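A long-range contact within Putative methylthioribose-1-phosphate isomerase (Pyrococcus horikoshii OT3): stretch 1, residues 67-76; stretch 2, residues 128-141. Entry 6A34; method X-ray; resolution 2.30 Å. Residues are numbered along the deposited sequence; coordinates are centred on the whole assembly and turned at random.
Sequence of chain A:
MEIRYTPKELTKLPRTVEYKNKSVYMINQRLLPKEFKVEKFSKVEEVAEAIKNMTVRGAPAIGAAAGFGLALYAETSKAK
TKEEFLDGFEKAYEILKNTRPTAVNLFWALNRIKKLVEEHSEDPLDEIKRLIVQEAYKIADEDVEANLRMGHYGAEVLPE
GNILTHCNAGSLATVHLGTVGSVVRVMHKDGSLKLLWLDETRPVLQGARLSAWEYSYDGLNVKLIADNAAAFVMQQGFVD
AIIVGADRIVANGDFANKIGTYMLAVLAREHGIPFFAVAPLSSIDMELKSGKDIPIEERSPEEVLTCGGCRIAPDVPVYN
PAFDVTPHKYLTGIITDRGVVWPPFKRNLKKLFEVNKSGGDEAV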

# COMPACT_ATOMS: atom_id res chain seq x y z
N GLY A 67 -20.97 25.17 11.18
CA GLY A 67 -22.15 25.93 10.94
C GLY A 67 -23.21 25.61 11.97
O GLY A 67 -23.86 26.50 12.47
N PHE A 68 -23.38 24.32 12.29
CA PHE A 68 -24.34 23.90 13.31
C PHE A 68 -23.88 24.29 14.71
O PHE A 68 -24.67 24.28 15.62
CB PHE A 68 -24.60 22.40 13.24
CG PHE A 68 -25.47 22.02 12.08
CD1 PHE A 68 -26.55 22.80 11.72
CD2 PHE A 68 -25.23 20.86 11.37
CE1 PHE A 68 -27.37 22.44 10.67
CE2 PHE A 68 -26.04 20.52 10.30
CZ PHE A 68 -27.10 21.31 9.95
N GLY A 69 -22.58 24.57 14.88
CA GLY A 69 -22.05 25.11 16.13
C GLY A 69 -22.56 26.52 16.41
O GLY A 69 -22.79 26.89 17.56
N LEU A 70 -22.73 27.31 15.34
CA LEU A 70 -23.33 28.63 15.46
C LEU A 70 -24.85 28.55 15.66
O LEU A 70 -25.40 29.34 16.38
CB LEU A 70 -22.97 29.45 14.22
CG LEU A 70 -21.47 29.74 14.10
CD1 LEU A 70 -21.17 30.42 12.79
CD2 LEU A 70 -20.98 30.60 15.27
N ALA A 71 -25.51 27.62 14.98
CA ALA A 71 -26.93 27.36 15.18
C ALA A 71 -27.15 27.03 16.67
O ALA A 71 -28.01 27.62 17.31
CB ALA A 71 -27.40 26.22 14.30
N LEU A 72 -26.33 26.12 17.19
CA LEU A 72 -26.38 25.72 18.59
C LEU A 72 -26.21 26.98 19.46
O LEU A 72 -26.98 27.20 20.39
CB LEU A 72 -25.31 24.67 18.89
CG LEU A 72 -25.27 24.20 20.35
CD1 LEU A 72 -26.46 23.32 20.67
CD2 LEU A 72 -24.00 23.45 20.65
N TYR A 73 -25.23 27.81 19.13
CA TYR A 73 -25.01 29.03 19.86
C TYR A 73 -26.30 29.86 19.87
O TYR A 73 -26.70 30.39 20.91
CB TYR A 73 -23.87 29.87 19.30
CG TYR A 73 -23.84 31.21 19.97
CD1 TYR A 73 -23.41 31.35 21.28
CD2 TYR A 73 -24.34 32.32 19.31
CE1 TYR A 73 -23.48 32.57 21.94
CE2 TYR A 73 -24.41 33.55 19.95
CZ TYR A 73 -23.98 33.68 21.26
OH TYR A 73 -24.06 34.90 21.84
N ALA A 74 -26.93 30.00 18.69
CA ALA A 74 -28.10 30.86 18.54
C ALA A 74 -29.27 30.37 19.43
O ALA A 74 -29.96 31.18 20.04
CB ALA A 74 -28.50 30.91 17.08
N GLU A 75 -29.49 29.06 19.50
CA GLU A 75 -30.63 28.47 20.23
C GLU A 75 -30.36 28.32 21.75
O GLU A 75 -31.26 28.00 22.49
CB GLU A 75 -31.01 27.14 19.57
CG GLU A 75 -31.59 27.36 18.17
CD GLU A 75 -32.32 26.18 17.57
OE1 GLU A 75 -31.86 25.04 17.76
OE2 GLU A 75 -33.37 26.42 16.94
N THR A 76 -29.13 28.58 22.18
CA THR A 76 -28.57 28.19 23.49
C THR A 76 -28.09 29.44 24.25
O THR A 76 -28.00 29.41 25.46
CB THR A 76 -27.48 27.13 23.23
OG1 THR A 76 -28.02 25.86 23.58
CG2 THR A 76 -26.16 27.34 23.92
N ILE A 128 -32.57 37.18 13.69
CA ILE A 128 -31.15 36.86 13.51
C ILE A 128 -30.91 35.39 13.88
O ILE A 128 -30.31 34.63 13.12
CB ILE A 128 -30.25 37.80 14.32
CG1 ILE A 128 -30.36 39.25 13.84
CG2 ILE A 128 -28.81 37.31 14.33
CD1 ILE A 128 -29.77 40.26 14.81
N LYS A 129 -31.38 35.01 15.07
CA LYS A 129 -31.39 33.62 15.50
C LYS A 129 -31.98 32.73 14.40
O LYS A 129 -31.35 31.72 14.02
CB LYS A 129 -32.14 33.45 16.81
CG LYS A 129 -31.47 34.11 18.02
CD LYS A 129 -32.08 33.72 19.37
CE LYS A 129 -31.27 34.24 20.54
NZ LYS A 129 -32.03 34.29 21.81
N ARG A 130 -33.17 33.08 13.91
CA ARG A 130 -33.86 32.23 12.94
C ARG A 130 -32.97 32.03 11.71
O ARG A 130 -32.91 30.93 11.17
CB ARG A 130 -35.19 32.84 12.48
CG ARG A 130 -36.09 31.86 11.71
CD ARG A 130 -37.32 32.49 11.07
NE ARG A 130 -36.96 33.48 10.07
CZ ARG A 130 -36.48 33.20 8.86
NH1 ARG A 130 -36.42 31.95 8.43
NH2 ARG A 130 -36.05 34.19 8.08
N LEU A 131 -32.34 33.12 11.27
CA LEU A 131 -31.55 33.17 10.07
C LEU A 131 -30.30 32.28 10.21
O LEU A 131 -29.97 31.55 9.27
CB LEU A 131 -31.16 34.62 9.80
CG LEU A 131 -32.22 35.46 9.11
CD1 LEU A 131 -31.84 36.93 9.17
CD2 LEU A 131 -32.45 35.02 7.68
N ILE A 132 -29.63 32.36 11.36
CA ILE A 132 -28.44 31.59 11.61
C ILE A 132 -28.76 30.10 11.49
O ILE A 132 -28.02 29.37 10.87
CB ILE A 132 -27.88 31.88 13.01
CG1 ILE A 132 -27.26 33.28 13.09
CG2 ILE A 132 -26.89 30.80 13.43
CD1 ILE A 132 -27.02 33.73 14.50
N VAL A 133 -29.84 29.67 12.16
CA VAL A 133 -30.18 28.28 12.22
C VAL A 133 -30.52 27.82 10.79
O VAL A 133 -30.07 26.72 10.34
CB VAL A 133 -31.33 27.99 13.21
CG1 VAL A 133 -31.87 26.57 13.07
CG2 VAL A 133 -30.93 28.29 14.65
N GLN A 134 -31.28 28.65 10.08
CA GLN A 134 -31.73 28.33 8.76
C GLN A 134 -30.51 28.14 7.84
O GLN A 134 -30.49 27.21 7.05
CB GLN A 134 -32.68 29.42 8.24
CG GLN A 134 -33.08 29.21 6.78
CD GLN A 134 -34.10 30.23 6.31
OE1 GLN A 134 -35.30 29.97 6.28
NE2 GLN A 134 -33.61 31.39 5.93
N GLU A 135 -29.57 29.08 7.91
CA GLU A 135 -28.35 29.05 7.16
C GLU A 135 -27.55 27.75 7.42
O GLU A 135 -27.05 27.19 6.46
CB GLU A 135 -27.47 30.26 7.48
CG GLU A 135 -26.65 30.72 6.29
CD GLU A 135 -27.42 31.01 5.01
OE1 GLU A 135 -28.67 31.09 5.06
OE2 GLU A 135 -26.77 31.19 3.94
N ALA A 136 -27.44 27.31 8.68
CA ALA A 136 -26.70 26.09 9.00
C ALA A 136 -27.36 24.88 8.34
O ALA A 136 -26.68 24.00 7.81
CB ALA A 136 -26.55 25.92 10.49
N TYR A 137 -28.71 24.85 8.29
CA TYR A 137 -29.40 23.75 7.65
C TYR A 137 -29.15 23.80 6.14
O TYR A 137 -29.05 22.76 5.49
CB TYR A 137 -30.89 23.72 7.95
CG TYR A 137 -31.24 23.09 9.28
CD1 TYR A 137 -30.97 21.75 9.53
CD2 TYR A 137 -31.85 23.82 10.28
CE1 TYR A 137 -31.29 21.16 10.74
CE2 TYR A 137 -32.18 23.24 11.50
CZ TYR A 137 -31.89 21.91 11.73
OH TYR A 137 -32.20 21.34 12.91
N LYS A 138 -29.08 25.01 5.59
CA LYS A 138 -28.87 25.20 4.17
C LYS A 138 -27.49 24.65 3.76
O LYS A 138 -27.38 24.07 2.72
CB LYS A 138 -28.99 26.69 3.82
CG LYS A 138 -30.32 27.17 3.29
CD LYS A 138 -30.15 28.62 2.81
CE LYS A 138 -31.41 29.36 2.43
NZ LYS A 138 -31.10 30.80 2.23
N ILE A 139 -26.46 24.90 4.57
CA ILE A 139 -25.12 24.44 4.30
C ILE A 139 -25.12 22.91 4.23
O ILE A 139 -24.65 22.33 3.27
CB ILE A 139 -24.13 25.01 5.34
CG1 ILE A 139 -24.01 26.53 5.19
CG2 ILE A 139 -22.76 24.33 5.24
CD1 ILE A 139 -23.38 27.21 6.39
N ALA A 140 -25.73 22.26 5.23
CA ALA A 140 -25.76 20.82 5.28
C ALA A 140 -26.55 20.28 4.08
O ALA A 140 -26.02 19.42 3.38
CB ALA A 140 -26.33 20.31 6.57
N ASP A 141 -27.76 20.81 3.85
CA ASP A 141 -28.67 20.28 2.83
C ASP A 141 -28.10 20.45 1.42
O ASP A 141 -28.39 19.65 0.55
CB ASP A 141 -30.06 20.94 2.88
CG ASP A 141 -30.83 20.69 4.16
OD1 ASP A 141 -30.55 19.67 4.84
OD2 ASP A 141 -31.66 21.57 4.53
O HOH W 1 -30.93 31.50 22.63

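Two helices can pack closely when small residues line the seam between them, and residues 67-76 and 128-141 of this isomerase illustrate the principle. The helices run nearly antiparallel, at 156° between their N-to-C directions, and their axes approach to 8.3 Å. Each backbone spends its amide hydrogens on its own helix, in bonds such as Ala71 N to Gly67 O, and no direct hydrogen bond crosses the interface. The contact, which buries 524 Å², is therefore largely a matter of apolar fit.

At the start of stretch 1, Gly67 brings its backbone near the partner: its O lies 3.4 Å from Ala136 CB, and Gly67 CA is 4.9 Å from Ala136 CA. Phe68 reaches farther. Its CB points sideways, but the ring extends across the seam, placing CD1 3.4 Å from Ala136 CB and CZ 3.6 Å from Ala140 CB. The ring also presents its edge to the face of Tyr137 in an offset edge-to-face pair, with centroids 5.4 Å apart and planes at 64°, an arrangement that sets the slightly positive aromatic rim against the electron-rich face.

Leu70 contributes modestly, its CB 4.2 Å from Ile132 CG2. The backbones come close again at Ala71, where Ala71 CA lies 4.5 Å from Val133 CA; the small Ala71 CB meets Ala136 CB at 3.9 Å and Val133 CG2 at 4.1 Å. One turn later, Ala74 points toward the partner, and its CB packs 4.0 Å from Ile132 CG2 and 4.3 Å from Val133 CG2.

Polar chemistry enters here through water 1, whose O donates to Ala74 O (2.8 Å) and accepts from Lys129 NZ (3.1 Å), linking the helices indirectly. Glu75 then lays its aliphatic portion against the partner, CG 3.7 Å from Val133 CG2, while its OE1 is hydrogen-bonded elsewhere in the structure.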